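Local coordinates for C protein alpha-antigen (Streptococcus agalactiae, PDB 1YWM) that may play a role in virulence and immunity as a cell-wall-anchored surface protein, of which this chain is the N-terminal part, at residues A[127-132]-A[176-181]; A[104-107]-A[111-114]; A[32-37]-A[45-50]; A[53-58]-A[79-84]. One frame throughout, in Å; residues are numbered along the deposited sequence.

Overall arrangement
Interactions 2, 3 and 4 belong to the fibronectin-like beta sandwich, interaction 1 to the antiparallel three-helix bundle that follows it. Interaction 4 is a buried apolar contact between two short 3-10 turns; interactions 1 and 2, partly buried, mix polar with apolar groups, and interaction 3, also partly buried, is a weak, water-bridged ion pair. Interactions 3 and 4 have centres about 10 Å apart and touch, D47 and V48 of the helix 45-49 packing on I53 and V81. Interaction 3 also meets interaction 1 where Y46 packs on R127, at the junction of sandwich and bundle. Interaction 2, its centre about 46 Å from that of interaction 1, combines a histidine-carboxylate hydrogen bond with a backbone bridge.

Interaction 1 of 4, residues A[127-132]-A[176-181]; sequences RDKIEE and VEVNEL
The flat group here is the carboxamide of N179, which K129 meets at the oxygen end rather than over a face. K129 NZ donates to N179 OD1 at 2.6 Å, but OD1 also sits too near CE of the same lysine in the model, so the details of this bond are doubtful. The two side chains cross at about a right angle. K129 gets there by setting CG opposite its own N (chi1 -168°) and bending twice further out, which brings the ammonium round to the amide while its CG stays beside V178. There V178 CG1 is 3.7 Å from K129 CG. The other branch of the valine faces I130, with V178 CG2 3.8 Å from I130 CG1, so the two branches of one valine divide between K129 and I130. The segments run parallel, at 8°, with axes 9.9 Å apart, and I130 and V178 have the nearest CA atoms. K129 NZ also donates to a glycerol, probably from the crystallisation liquor. Segment 127-132 belongs to helix 124-137 and segment 176-181 to helix 168-182, the first and third of the antiparallel three-helix bundle. Helix 144-163 closes the core, its I157 packing on both I130 and V178, while L126 and V133 of helix 124-137 complete the setting of V178.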
# COMPACT_ATOMS: atom_id res chain seq x y z
N ARG A 127 -1.23 -6.74 -9.03
CA ARG A 127 -1.97 -7.88 -8.48
C ARG A 127 -2.67 -8.68 -9.59
O ARG A 127 -2.71 -9.90 -9.56
CB ARG A 127 -2.98 -7.42 -7.43
CG ARG A 127 -2.31 -7.06 -6.08
CD ARG A 127 -3.34 -6.41 -5.08
NE ARG A 127 -2.68 -6.00 -3.84
CZ ARG A 127 -2.29 -6.83 -2.88
NH1 ARG A 127 -1.69 -6.34 -1.80
NH2 ARG A 127 -2.49 -8.15 -2.96
N ASP A 128 -3.20 -7.97 -10.59
CA ASP A 128 -3.81 -8.62 -11.75
C ASP A 128 -2.76 -9.41 -12.51
O ASP A 128 -3.01 -10.54 -12.89
CB ASP A 128 -4.36 -7.57 -12.72
CG ASP A 128 -5.66 -6.98 -12.25
OD1 ASP A 128 -6.27 -7.55 -11.32
OD2 ASP A 128 -6.14 -5.95 -12.77
N LYS A 129 -1.62 -8.79 -12.75
CA LYS A 129 -0.51 -9.47 -13.43
C LYS A 129 -0.09 -10.74 -12.70
O LYS A 129 0.15 -11.80 -13.32
CB LYS A 129 0.69 -8.53 -13.62
CG LYS A 129 1.75 -9.06 -14.56
CD LYS A 129 1.17 -9.21 -16.00
CE LYS A 129 2.24 -9.47 -17.04
NZ LYS A 129 3.14 -10.62 -16.68
N ILE A 130 0.04 -10.64 -11.39
CA ILE A 130 0.39 -11.80 -10.60
C ILE A 130 -0.62 -12.93 -10.79
O ILE A 130 -0.23 -14.09 -10.94
CB ILE A 130 0.55 -11.45 -9.10
CG1 ILE A 130 1.84 -10.66 -8.86
CG2 ILE A 130 0.53 -12.77 -8.26
CD1 ILE A 130 1.91 -10.00 -7.42
N GLU A 131 -1.92 -12.60 -10.78
CA GLU A 131 -2.95 -13.65 -10.93
C GLU A 131 -2.92 -14.24 -12.34
O GLU A 131 -3.15 -15.44 -12.51
CB GLU A 131 -4.37 -13.11 -10.61
CG GLU A 131 -4.59 -12.82 -9.11
CD GLU A 131 -4.13 -13.96 -8.20
OE1 GLU A 131 -3.32 -13.70 -7.25
OE2 GLU A 131 -4.58 -15.11 -8.44
N GLU A 132 -2.60 -13.42 -13.33
CA GLU A 132 -2.50 -13.92 -14.71
C GLU A 132 -1.34 -14.91 -14.87
O GLU A 132 -1.50 -15.98 -15.52
CB GLU A 132 -2.38 -12.76 -15.69
CG GLU A 132 -3.64 -11.88 -15.69
CD GLU A 132 -3.43 -10.53 -16.35
OE1 GLU A 132 -4.43 -9.81 -16.50
OE2 GLU A 132 -2.28 -10.18 -16.71
N VAL A 176 7.73 -5.73 -13.58
CA VAL A 176 8.82 -6.22 -14.41
C VAL A 176 9.35 -7.55 -13.85
O VAL A 176 9.57 -8.49 -14.62
CB VAL A 176 10.01 -5.20 -14.56
CG1 VAL A 176 11.20 -5.83 -15.35
CG2 VAL A 176 9.54 -3.93 -15.24
N GLU A 177 9.58 -7.62 -12.53
CA GLU A 177 9.99 -8.90 -11.94
C GLU A 177 9.01 -10.05 -12.26
O GLU A 177 9.44 -11.21 -12.47
CB GLU A 177 10.20 -8.77 -10.41
CG GLU A 177 11.38 -7.89 -10.02
CD GLU A 177 11.48 -7.66 -8.52
OE1 GLU A 177 10.92 -8.47 -7.75
OE2 GLU A 177 12.12 -6.67 -8.09
N VAL A 178 7.71 -9.74 -12.24
CA VAL A 178 6.66 -10.75 -12.47
C VAL A 178 6.71 -11.20 -13.93
O VAL A 178 6.60 -12.39 -14.23
CB VAL A 178 5.26 -10.21 -12.08
CG1 VAL A 178 4.11 -11.15 -12.58
CG2 VAL A 178 5.16 -10.09 -10.53
N ASN A 179 6.88 -10.24 -14.85
CA ASN A 179 7.03 -10.58 -16.27
C ASN A 179 8.21 -11.49 -16.51
O ASN A 179 8.13 -12.43 -17.34
CB ASN A 179 7.25 -9.32 -17.11
CG ASN A 179 6.10 -8.37 -17.05
OD1 ASN A 179 4.97 -8.76 -16.80
ND2 ASN A 179 6.38 -7.08 -17.31
N GLU A 180 9.33 -11.19 -15.83
CA GLU A 180 10.54 -12.00 -15.90
C GLU A 180 10.38 -13.40 -15.31
O GLU A 180 10.85 -14.38 -15.90
CB GLU A 180 11.74 -11.27 -15.26
CG GLU A 180 12.23 -10.09 -16.09
CD GLU A 180 12.67 -10.52 -17.50
OE1 GLU A 180 13.43 -11.51 -17.61
OE2 GLU A 180 12.25 -9.88 -18.49
N LEU A 181 9.74 -13.49 -14.14
CA LEU A 181 9.40 -14.80 -13.56
C LEU A 181 8.62 -15.70 -14.53
O LEU A 181 8.88 -16.91 -14.65
CB LEU A 181 8.58 -14.65 -12.25
CG LEU A 181 9.37 -14.31 -10.97
CD1 LEU A 181 8.40 -13.75 -9.88
CD2 LEU A 181 10.15 -15.52 -10.46

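Interaction 2 of 4, residues A[104-107]-A[111-114]; sequences HVKT and IDIV. With GOL (glycerol), chain C.
K106 crosses over D112 and ends among oxygens. From CB, which points at segment 111-114, the chain leads to CG, 3.8 Å from D112 CB; CD then passes the carboxylate, the two side chains crossing at about a right angle. A bend at chi3 (-70°) turns CE toward I111 O, 3.8 Å away. At the tip, K106 NZ donates to glycerol O2 at 3.0 Å and more weakly to glycerol O3. The glycerol, probably from the crystallisation liquor, ties the lysine to the main chain, since its O2 donates to I111 O at 2.7 Å. A water that accepts from K106 NZ at 2.8 Å donates in turn to D112 OD1 and I113 O, linking ammonium and carboxylate indirectly.

The other carboxylate oxygen serves H104. H104 ND1 donates to D112 OD2 at 2.7 Å, meeting the anti lone pair from within the imidazole plane, though ring and carboxylate planes are turned 58° apart. This helps to orient the ring and would tend to stabilise its ND1-H form. Beside this bond the backbones join in a single bridge between V105 and I111, flanked by D112 N donating to H104 O at 2.8 Å. V105 CG2 and I111 CD1 make a small apolar contact at the exposed end.

The loop 104-107 thus folds back on the start of strand 113-121. Backbone bonds link H104 and D112 to I96 of the adjacent strand 88-97, while A25 N and S24 OG grip the two carboxylate oxygens from the N-terminal segment.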
# COMPACT_ATOMS: atom_id res chain seq x y z
N HIS A 104 -8.83 22.45 18.60
CA HIS A 104 -8.04 22.45 19.81
C HIS A 104 -6.86 23.38 19.62
O HIS A 104 -6.14 23.28 18.64
CB HIS A 104 -7.55 21.02 20.05
CG HIS A 104 -6.63 20.88 21.23
ND1 HIS A 104 -5.55 20.03 21.21
CD2 HIS A 104 -6.66 21.44 22.46
CE1 HIS A 104 -4.92 20.09 22.37
NE2 HIS A 104 -5.57 20.94 23.14
N VAL A 105 -6.65 24.28 20.56
CA VAL A 105 -5.43 25.10 20.59
C VAL A 105 -4.56 24.52 21.67
O VAL A 105 -5.03 24.30 22.81
CB VAL A 105 -5.72 26.61 20.86
CG1 VAL A 105 -4.42 27.43 20.91
CG2 VAL A 105 -6.57 27.16 19.77
N LYS A 106 -3.30 24.26 21.32
CA LYS A 106 -2.38 23.60 22.24
C LYS A 106 -1.84 24.59 23.26
O LYS A 106 -1.98 25.79 23.11
CB LYS A 106 -1.21 22.92 21.47
CG LYS A 106 -1.71 21.93 20.39
CD LYS A 106 -0.53 21.35 19.57
CE LYS A 106 0.07 22.44 18.69
NZ LYS A 106 1.04 21.83 17.71
N THR A 107 -1.19 24.05 24.29
CA THR A 107 -0.56 24.86 25.33
C THR A 107 0.28 25.97 24.71
O THR A 107 0.25 27.12 25.17
CB THR A 107 0.31 23.96 26.22
OG1 THR A 107 -0.49 22.89 26.74
CG2 THR A 107 0.74 24.72 27.47
N ILE A 111 -2.74 25.99 16.81
CA ILE A 111 -3.85 25.09 16.48
C ILE A 111 -3.27 23.69 16.37
O ILE A 111 -2.20 23.52 15.79
CB ILE A 111 -4.50 25.50 15.14
CG1 ILE A 111 -5.09 26.92 15.20
CG2 ILE A 111 -5.58 24.50 14.72
CD1 ILE A 111 -6.38 26.98 15.96
N ASP A 112 -3.97 22.72 16.96
CA ASP A 112 -3.57 21.33 16.94
C ASP A 112 -3.88 20.68 15.60
O ASP A 112 -5.03 20.33 15.32
CB ASP A 112 -4.32 20.59 18.05
CG ASP A 112 -3.74 19.25 18.37
OD1 ASP A 112 -2.84 18.76 17.62
OD2 ASP A 112 -4.16 18.61 19.36
N ILE A 113 -2.87 20.56 14.73
CA ILE A 113 -3.03 19.75 13.54
C ILE A 113 -1.86 18.75 13.46
O ILE A 113 -0.76 19.03 13.94
CB ILE A 113 -3.12 20.60 12.25
CG1 ILE A 113 -1.81 21.33 11.92
CG2 ILE A 113 -4.32 21.58 12.30
CD1 ILE A 113 -1.82 21.98 10.48
N VAL A 114 -2.10 17.59 12.87
CA VAL A 114 -1.02 16.60 12.77
C VAL A 114 -0.81 16.34 11.29
O VAL A 114 -1.68 15.81 10.64
CB VAL A 114 -1.35 15.30 13.49
CG1 VAL A 114 -0.17 14.27 13.36
CG2 VAL A 114 -1.66 15.56 14.99
C1 GOL C . 0.18 24.31 13.20
O1 GOL C . 0.90 25.52 13.09
C2 GOL C . 0.70 23.30 14.23
O2 GOL C . 0.47 23.76 15.54
C3 GOL C . 2.18 22.94 14.12
O3 GOL C . 2.46 21.86 15.01
O HOH W 1 -0.33 19.69 16.56

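Interaction 3 of 4, residues A[32-37]-A[45-50]; sequences ITKNIQ and LYDVKL
Several groups grip K34 NZ, among them D47 OD1, two waters and the backbone oxygen of D162, where the fibronectin-like beta sandwich meets the three-helix bundle. The direct K34–D47 pair is a long salt bridge: NZ to OD1 is 3.3 Å, weak as a hydrogen bond, and the two side chains approach from opposite directions. Two waters bridge the same pair. One accepts from K34 NZ at 2.8 Å and donates to D47 OD2; another accepts from NZ and donates to D47 OD1 at 2.6 Å. The K34 chain leaves CA extended away from its N (chi1 -179°) and kinks at chi2 and chi4, carrying NZ across to helix 45-49. Since D162 sits on helix 144-163, the lysine joins the turn before strand 36-37 both to the short helix and to the bundle. The turn itself is held at I32 O, which accepts from the backbone N of N35 and I36. K34 also packs on Y121 of strand 113-121. A third water takes a weak bond from N35 ND2 at 3.0 Å, ND2 also reaching Y42 O, and donates to D47 OD1 at 2.7 Å.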
# COMPACT_ATOMS: atom_id res chain seq x y z
N ILE A 32 0.42 0.23 12.85
CA ILE A 32 -0.24 -0.11 11.59
C ILE A 32 0.82 -0.03 10.48
O ILE A 32 0.84 0.90 9.64
CB ILE A 32 -1.49 0.77 11.36
CG1 ILE A 32 -2.46 0.57 12.54
CG2 ILE A 32 -2.19 0.38 10.08
CD1 ILE A 32 -3.69 1.44 12.51
N THR A 33 1.69 -1.04 10.49
CA THR A 33 2.85 -1.05 9.61
C THR A 33 2.54 -1.13 8.12
O THR A 33 3.38 -0.69 7.31
CB THR A 33 3.86 -2.17 9.99
OG1 THR A 33 3.17 -3.40 10.18
CG2 THR A 33 4.49 -1.86 11.33
N LYS A 34 1.37 -1.65 7.74
CA LYS A 34 1.00 -1.56 6.32
C LYS A 34 0.95 -0.09 5.81
O LYS A 34 1.27 0.19 4.65
CB LYS A 34 -0.32 -2.28 6.03
CG LYS A 34 -0.75 -2.25 4.59
CD LYS A 34 0.28 -2.93 3.65
CE LYS A 34 -0.19 -2.94 2.19
NZ LYS A 34 -1.43 -3.80 1.95
N ASN A 35 0.57 0.84 6.69
CA ASN A 35 0.33 2.22 6.29
C ASN A 35 1.27 3.29 6.85
O ASN A 35 1.34 4.39 6.32
CB ASN A 35 -1.14 2.60 6.60
CG ASN A 35 -2.12 1.72 5.87
OD1 ASN A 35 -2.71 0.81 6.46
ND2 ASN A 35 -2.29 1.96 4.56
N ILE A 36 1.94 2.97 7.96
CA ILE A 36 2.83 3.90 8.65
C ILE A 36 4.24 3.29 8.70
O ILE A 36 4.43 2.19 9.25
CB ILE A 36 2.33 4.17 10.11
CG1 ILE A 36 0.86 4.63 10.13
CG2 ILE A 36 3.23 5.16 10.81
CD1 ILE A 36 0.57 5.97 9.35
N GLN A 37 5.19 3.98 8.08
CA GLN A 37 6.60 3.61 8.14
C GLN A 37 7.46 4.86 8.24
O GLN A 37 7.24 5.82 7.49
CB GLN A 37 6.99 2.86 6.87
CG GLN A 37 8.35 2.19 6.96
CD GLN A 37 8.65 1.40 5.71
OE1 GLN A 37 9.47 1.80 4.90
NE2 GLN A 37 7.95 0.29 5.54
N LEU A 45 -4.23 2.42 -3.34
CA LEU A 45 -5.59 2.62 -3.87
C LEU A 45 -6.32 1.30 -4.09
O LEU A 45 -7.55 1.26 -4.07
CB LEU A 45 -5.56 3.42 -5.16
CG LEU A 45 -4.94 4.84 -5.04
CD1 LEU A 45 -5.02 5.56 -6.36
CD2 LEU A 45 -5.74 5.63 -4.01
N TYR A 46 -5.57 0.21 -4.26
CA TYR A 46 -6.20 -1.12 -4.31
C TYR A 46 -7.04 -1.35 -3.04
O TYR A 46 -8.21 -1.81 -3.12
CB TYR A 46 -5.13 -2.21 -4.47
CG TYR A 46 -5.67 -3.62 -4.37
CD1 TYR A 46 -5.58 -4.33 -3.20
CD2 TYR A 46 -6.30 -4.24 -5.48
CE1 TYR A 46 -6.08 -5.63 -3.09
CE2 TYR A 46 -6.80 -5.56 -5.39
CZ TYR A 46 -6.68 -6.23 -4.19
OH TYR A 46 -7.15 -7.51 -4.05
N ASP A 47 -6.43 -1.04 -1.90
CA ASP A 47 -7.05 -1.18 -0.58
C ASP A 47 -8.20 -0.20 -0.43
O ASP A 47 -9.25 -0.56 0.12
CB ASP A 47 -6.05 -0.94 0.55
CG ASP A 47 -4.96 -1.98 0.62
OD1 ASP A 47 -3.98 -1.75 1.39
OD2 ASP A 47 -4.98 -3.06 -0.02
N VAL A 48 -8.00 1.02 -0.91
CA VAL A 48 -9.08 2.02 -0.89
C VAL A 48 -10.32 1.59 -1.64
O VAL A 48 -11.43 1.71 -1.13
CB VAL A 48 -8.62 3.37 -1.44
CG1 VAL A 48 -9.76 4.38 -1.41
CG2 VAL A 48 -7.46 3.87 -0.59
N LYS A 49 -10.14 1.07 -2.84
CA LYS A 49 -11.28 0.64 -3.63
C LYS A 49 -12.04 -0.52 -2.98
O LYS A 49 -13.22 -0.66 -3.23
CB LYS A 49 -10.85 0.36 -5.06
CG LYS A 49 -10.49 1.66 -5.79
CD LYS A 49 -10.57 1.55 -7.30
CE LYS A 49 -10.58 2.94 -7.94
NZ LYS A 49 -9.31 3.72 -7.66
N LEU A 50 -11.36 -1.31 -2.14
CA LEU A 50 -12.02 -2.35 -1.35
C LEU A 50 -12.61 -1.82 -0.03
O LEU A 50 -13.08 -2.62 0.80
CB LEU A 50 -11.03 -3.49 -1.02
CG LEU A 50 -10.45 -4.23 -2.23
CD1 LEU A 50 -9.44 -5.29 -1.79
CD2 LEU A 50 -11.55 -4.84 -3.08
O HOH W 2 -2.06 -3.58 -0.76
O HOH W 3 -4.01 -2.92 3.71
O HOH W 4 -2.97 0.74 1.86

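Interaction 4 of 4, residues A[53-58]-A[79-84]; sequences IDPLQL and GDVSQL
Two short 3-10 turns, each introduced by an Asx turn, pack against one another through V81 on one side and I53 and P55 on the other. P55 and V81 have the nearest CA atoms, 7.4 Å apart, and their side chains meet at a slant: P55 CG touches V81 CB at 3.9 Å, with the ring CD close to V81 CG1. That same methyl is pressed against the backbone, V81 CG1 lying 3.4 Å from I53 O. It reaches there because chi1 of V81 is 67°, which puts CG1 between the backbone N and carbonyl carbon and leaves CG2 to face I53 CG2 at a looser 4.3 Å. No hydrogen bond crosses the contact; it is van der Waals packing of V81 on the proline ring, I53 CG2 and a carbonyl oxygen.

Each turn is braced from within. D54 OD2 takes the N-H of L56 at 2.9 Å from above the carboxylate plane, 49° out of it. D80 uses both carboxylate oxygens: its OD1 accepts from S82 N at 3.2 Å, and its OD2 from S82 OG at 2.5 Å. D80 N in turn donates to Q83 OE1 at 3.2 Å, so the side chain of Q83 folds back to the start of its own turn.

F71 of strand 66-73 touches both P55 and V81, and V48 of helix 45-49 adds to the cluster around I53 and V81. Tyrosine hydroxyls tie the backbones down, Y94 OH bonding to P55 O and Y69 OH to V81 N. These are loop-to-loop contacts over the sheet of a fibronectin-like beta sandwich, in which Asx turns set the start of each 3-10 segment.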
# COMPACT_ATOMS: atom_id res chain seq x y z
N ILE A 53 -9.40 1.09 3.94
CA ILE A 53 -8.57 2.13 4.58
C ILE A 53 -9.47 3.19 5.23
O ILE A 53 -10.23 3.86 4.53
CB ILE A 53 -7.64 2.80 3.54
CG1 ILE A 53 -6.73 1.76 2.86
CG2 ILE A 53 -6.82 3.94 4.19
CD1 ILE A 53 -5.87 0.89 3.87
N ASP A 54 -9.34 3.30 6.54
CA ASP A 54 -9.95 4.35 7.32
C ASP A 54 -8.83 5.17 7.95
O ASP A 54 -8.20 4.71 8.91
CB ASP A 54 -10.82 3.75 8.42
CG ASP A 54 -11.40 4.81 9.34
OD1 ASP A 54 -12.12 4.44 10.28
OD2 ASP A 54 -11.15 6.04 9.20
N PRO A 55 -8.54 6.35 7.39
CA PRO A 55 -7.41 7.17 7.88
C PRO A 55 -7.50 7.48 9.37
O PRO A 55 -6.45 7.64 10.02
CB PRO A 55 -7.49 8.45 7.05
CG PRO A 55 -8.18 8.00 5.76
CD PRO A 55 -9.24 7.00 6.26
N LEU A 56 -8.72 7.54 9.91
CA LEU A 56 -8.87 7.80 11.36
C LEU A 56 -8.28 6.70 12.22
O LEU A 56 -7.93 6.93 13.39
CB LEU A 56 -10.32 8.08 11.75
CG LEU A 56 -10.93 9.39 11.22
CD1 LEU A 56 -12.37 9.59 11.73
CD2 LEU A 56 -10.05 10.61 11.55
N GLN A 57 -8.15 5.50 11.66
CA GLN A 57 -7.58 4.41 12.43
C GLN A 57 -6.05 4.51 12.51
O GLN A 57 -5.43 3.76 13.25
CB GLN A 57 -8.06 3.04 11.88
CG GLN A 57 -9.55 2.79 12.14
CD GLN A 57 -10.11 1.55 11.47
OE1 GLN A 57 -9.36 0.71 10.97
NE2 GLN A 57 -11.43 1.43 11.46
N LEU A 58 -5.46 5.48 11.80
CA LEU A 58 -4.00 5.63 11.79
C LEU A 58 -3.52 6.56 12.89
O LEU A 58 -2.33 6.79 13.05
CB LEU A 58 -3.52 6.13 10.42
CG LEU A 58 -4.00 5.28 9.21
CD1 LEU A 58 -3.52 5.90 7.89
CD2 LEU A 58 -3.47 3.84 9.36
N GLY A 79 -11.70 15.23 1.49
CA GLY A 79 -12.19 14.86 2.80
C GLY A 79 -12.61 13.40 2.93
O GLY A 79 -12.99 12.96 4.02
N ASP A 80 -12.52 12.65 1.83
CA ASP A 80 -12.94 11.24 1.82
C ASP A 80 -11.86 10.46 1.10
O ASP A 80 -11.60 10.75 -0.06
CB ASP A 80 -14.24 11.11 1.03
CG ASP A 80 -14.77 9.67 0.97
OD1 ASP A 80 -14.22 8.75 1.61
OD2 ASP A 80 -15.79 9.40 0.29
N VAL A 81 -11.24 9.51 1.79
CA VAL A 81 -10.18 8.69 1.19
C VAL A 81 -10.61 8.07 -0.17
O VAL A 81 -9.79 7.90 -1.07
CB VAL A 81 -9.66 7.62 2.17
CG1 VAL A 81 -10.78 6.54 2.49
CG2 VAL A 81 -8.32 7.00 1.65
N SER A 82 -11.90 7.75 -0.30
CA SER A 82 -12.44 7.18 -1.55
C SER A 82 -12.30 8.10 -2.78
O SER A 82 -12.39 7.64 -3.92
CB SER A 82 -13.90 6.75 -1.34
OG SER A 82 -14.78 7.86 -1.44
N GLN A 83 -12.03 9.40 -2.55
CA GLN A 83 -11.78 10.34 -3.64
C GLN A 83 -10.36 10.31 -4.22
O GLN A 83 -10.12 10.92 -5.29
CB GLN A 83 -12.08 11.79 -3.22
CG GLN A 83 -13.48 12.02 -2.66
CD GLN A 83 -13.57 13.47 -2.20
OE1 GLN A 83 -13.09 13.80 -1.13
NE2 GLN A 83 -14.11 14.33 -3.06
N LEU A 84 -9.42 9.66 -3.52
CA LEU A 84 -8.06 9.55 -4.03
C LEU A 84 -8.08 8.67 -5.28
O LEU A 84 -8.57 7.56 -5.25
CB LEU A 84 -7.11 8.94 -3.00
CG LEU A 84 -6.93 9.77 -1.72
CD1 LEU A 84 -5.94 9.11 -0.83
CD2 LEU A 84 -6.49 11.22 -2.06